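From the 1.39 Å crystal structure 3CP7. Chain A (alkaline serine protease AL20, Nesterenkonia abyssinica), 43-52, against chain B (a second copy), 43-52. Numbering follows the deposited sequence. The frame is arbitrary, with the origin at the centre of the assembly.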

# COMPACT_ATOMS: atom_id res chain seq x y z
N LEU A 43 11.47 0.39 4.82
CA LEU A 43 10.31 0.81 5.62
C LEU A 43 9.33 -0.31 5.97
O LEU A 43 8.35 -0.07 6.69
N HIS A 44 9.61 -1.53 5.51
CA HIS A 44 8.76 -2.68 5.83
C HIS A 44 9.58 -3.96 5.82
O HIS A 44 10.43 -4.14 4.94
N ASP A 45 9.30 -4.85 6.78
CA ASP A 45 10.07 -6.09 6.95
C ASP A 45 10.01 -7.04 5.76
O ASP A 45 10.93 -7.83 5.54
N GLY A 46 8.91 -6.99 5.01
CA GLY A 46 8.64 -8.01 4.00
C GLY A 46 7.78 -9.12 4.58
O GLY A 46 7.11 -8.93 5.60
N ASN A 47 7.83 -10.29 3.95
CA ASN A 47 6.87 -11.37 4.24
C ASN A 47 6.66 -11.66 5.73
O ASN A 47 7.60 -12.03 6.44
N GLY A 48 5.42 -11.48 6.19
CA GLY A 48 5.02 -11.77 7.57
C GLY A 48 5.47 -10.77 8.62
O GLY A 48 5.24 -10.97 9.81
N GLY A 49 6.11 -9.69 8.18
CA GLY A 49 6.62 -8.67 9.09
C GLY A 49 5.73 -7.45 9.20
O GLY A 49 4.56 -7.49 8.84
N GLN A 50 6.29 -6.35 9.71
CA GLN A 50 5.53 -5.12 9.94
C GLN A 50 6.29 -3.89 9.44
O GLN A 50 7.39 -4.01 8.91
N PHE A 51 5.69 -2.71 9.60
CA PHE A 51 6.35 -1.47 9.18
C PHE A 51 7.49 -1.07 10.11
O PHE A 51 7.47 -1.39 11.30
N ALA A 52 8.48 -0.39 9.55
CA ALA A 52 9.54 0.22 10.32
C ALA A 52 8.95 1.26 11.27
O ALA A 52 7.89 1.84 11.01
N LEU B 43 -7.84 -6.58 6.96
CA LEU B 43 -6.61 -7.20 6.46
C LEU B 43 -5.33 -6.64 7.05
O LEU B 43 -4.23 -7.12 6.74
N HIS B 44 -5.45 -5.63 7.91
CA HIS B 44 -4.28 -5.03 8.57
C HIS B 44 -4.66 -4.44 9.93
O HIS B 44 -5.75 -3.89 10.09
N ASP B 45 -3.73 -4.54 10.88
CA ASP B 45 -3.99 -4.12 12.26
C ASP B 45 -4.23 -2.62 12.41
O ASP B 45 -4.90 -2.18 13.35
N GLY B 46 -3.68 -1.83 11.50
CA GLY B 46 -3.58 -0.39 11.70
C GLY B 46 -2.30 -0.10 12.48
O GLY B 46 -1.56 -1.02 12.82
N ASN B 47 -2.03 1.17 12.75
CA ASN B 47 -0.80 1.60 13.45
C ASN B 47 0.52 0.81 13.19
O ASN B 47 1.16 0.30 14.13
N GLY B 48 0.91 0.70 11.92
CA GLY B 48 2.21 0.14 11.53
C GLY B 48 2.44 -1.35 11.76
O GLY B 48 3.56 -1.84 11.62
N GLY B 49 1.38 -2.08 12.08
CA GLY B 49 1.50 -3.48 12.42
C GLY B 49 1.63 -4.44 11.27
O GLY B 49 2.08 -4.08 10.17
N GLN B 50 1.24 -5.68 11.51
CA GLN B 50 1.32 -6.70 10.49
C GLN B 50 -0.01 -6.89 9.78
O GLN B 50 -1.08 -6.47 10.25
N PHE B 51 0.09 -7.49 8.60
CA PHE B 51 -1.07 -7.89 7.85
C PHE B 51 -1.72 -9.09 8.51
O PHE B 51 -1.08 -9.86 9.24
N ALA B 52 -3.02 -9.23 8.26
CA ALA B 52 -3.74 -10.43 8.62
C ALA B 52 -3.10 -11.63 7.94
O ALA B 52 -2.47 -11.51 6.87

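Two copies of one sequence can meet with the same chi1 wells at the contacting residues and still bond differently, and this contact from the alkaline serine protease AL20 illustrates the point. Each stretch doubles back through a turn, type II from Gly46(A) to Gly49(A) and type I' from Gly46(B) to Gly49(B). His44(A) and His44(B) are fixed from within: chi1 is t in both, which places ND1 2.9 Å from the backbone N of Gly46(A) or Gly46(B) in its own chain, a hydrogen bond in each. NE2, the other ring nitrogen, lies near the partner chain. NE2 of His44(A) lies 3.8 Å from CE1 of Phe51(B), and NE2 of His44(B) lies 3.5 Å from CE1 of Phe51(A). Phe51(A) and Phe51(B) are both m with chi2 near 90°. The His44(A) and Phe51(B) rings form an oblique pair, centroids 6.0 Å apart, and the Phe51(A) and His44(B) rings another, at 5.7 Å. His44(B) NE2 also donates a weak bond to Gly49(B) O, at 2.9 Å.

Gln50(A) and Gln50(B) are p at chi1 and t at chi2, but their chi3 angles differ, -8° in A and 144° in B. The CA-to-CB bond of Gln50(A) points toward the other chain, with CB 3.4 Å from Gly49(B) O; that of Gln50(B) points sideways, with CB 3.5 Å from Gly49(A) O and NE2 3.5 Å from Gly48(A) O. Asp45(A) and Asp45(B), both m, reach across their own turns: OD2 of Asp45(A) accepts from Gln50(A) N at 2.8 Å, whereas the bond from Gln50(B) N to Asp45(B) OD2 is weak at 3.3 Å.

The backbone polar links are unequal too. Phe51(A) N donates directly to Gly48(B) O at 3.1 Å, while Phe51(B) N reaches Gly49(A) O through a water, 3.2 Å from that nitrogen and 2.6 Å from that oxygen. A second water donates to Phe51(A) O at 2.7 Å and to Gly48(B) O at 3.2 Å.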

# COMPACT_ATOMS: atom_id res chain seq x y z
CB LEU A 43 9.59 2.02 5.01
CG LEU A 43 9.18 2.01 3.53
CD1 LEU A 43 8.07 0.97 3.30
CD2 LEU A 43 8.73 3.41 3.12
CB HIS A 44 7.58 -2.77 4.86
CG HIS A 44 6.53 -3.75 5.29
ND1 HIS A 44 6.69 -5.11 5.13
CD2 HIS A 44 5.34 -3.58 5.90
CE1 HIS A 44 5.62 -5.73 5.61
NE2 HIS A 44 4.79 -4.82 6.09
CB ASP A 45 9.56 -6.88 8.17
CG ASP A 45 9.76 -6.17 9.51
OD1 ASP A 45 10.68 -5.33 9.66
OD2 ASP A 45 8.99 -6.49 10.44
CB ASN A 47 7.23 -12.65 3.47
CG ASN A 47 6.05 -13.63 3.38
OD1 ASN A 47 5.00 -13.42 3.99
ND2 ASN A 47 6.23 -14.69 2.60
CB GLN A 50 5.17 -4.97 11.41
CG GLN A 50 6.37 -4.88 12.35
CD GLN A 50 5.98 -4.93 13.83
OE1 GLN A 50 4.80 -4.90 14.17
NE2 GLN A 50 6.98 -5.00 14.70
CB PHE A 51 5.34 -0.32 9.05
CG PHE A 51 4.41 -0.46 7.89
CD1 PHE A 51 3.24 -1.21 8.01
CD2 PHE A 51 4.71 0.12 6.68
CE1 PHE A 51 2.36 -1.35 6.93
CE2 PHE A 51 3.85 -0.00 5.59
CZ PHE A 51 2.67 -0.74 5.71
CB ALA A 52 10.55 0.89 9.39
CB LEU B 43 -6.58 -7.24 4.91
CG LEU B 43 -6.89 -6.02 4.05
CD1 LEU B 43 -5.79 -4.98 4.21
CD2 LEU B 43 -6.99 -6.44 2.60
CB HIS B 44 -3.64 -3.97 7.68
CG HIS B 44 -2.31 -3.48 8.17
ND1 HIS B 44 -2.19 -2.52 9.14
CD2 HIS B 44 -1.05 -3.85 7.83
CE1 HIS B 44 -0.91 -2.29 9.37
NE2 HIS B 44 -0.20 -3.09 8.60
CB ASP B 45 -2.81 -4.50 13.17
CG ASP B 45 -2.51 -6.00 13.20
OD1 ASP B 45 -3.41 -6.83 12.95
OD2 ASP B 45 -1.35 -6.35 13.52
CB ASN B 47 -1.08 1.72 14.96
CG ASN B 47 -2.10 2.80 15.27
OD1 ASN B 47 -3.27 2.70 14.89
ND2 ASN B 47 -1.67 3.83 15.99
CB GLN B 50 1.88 -8.02 11.04
CG GLN B 50 1.23 -8.53 12.31
CD GLN B 50 2.09 -9.55 13.03
OE1 GLN B 50 2.12 -9.58 14.26
NE2 GLN B 50 2.79 -10.40 12.27
CB PHE B 51 -0.67 -8.24 6.41
CG PHE B 51 -0.30 -7.04 5.58
CD1 PHE B 51 1.03 -6.68 5.40
CD2 PHE B 51 -1.28 -6.28 4.98
CE1 PHE B 51 1.37 -5.57 4.64
CE2 PHE B 51 -0.95 -5.16 4.21
CZ PHE B 51 0.38 -4.81 4.04
CB ALA B 52 -5.19 -10.32 8.19
O HOH W 1 2.73 -9.01 7.70
O HOH W 2 6.07 -1.75 13.61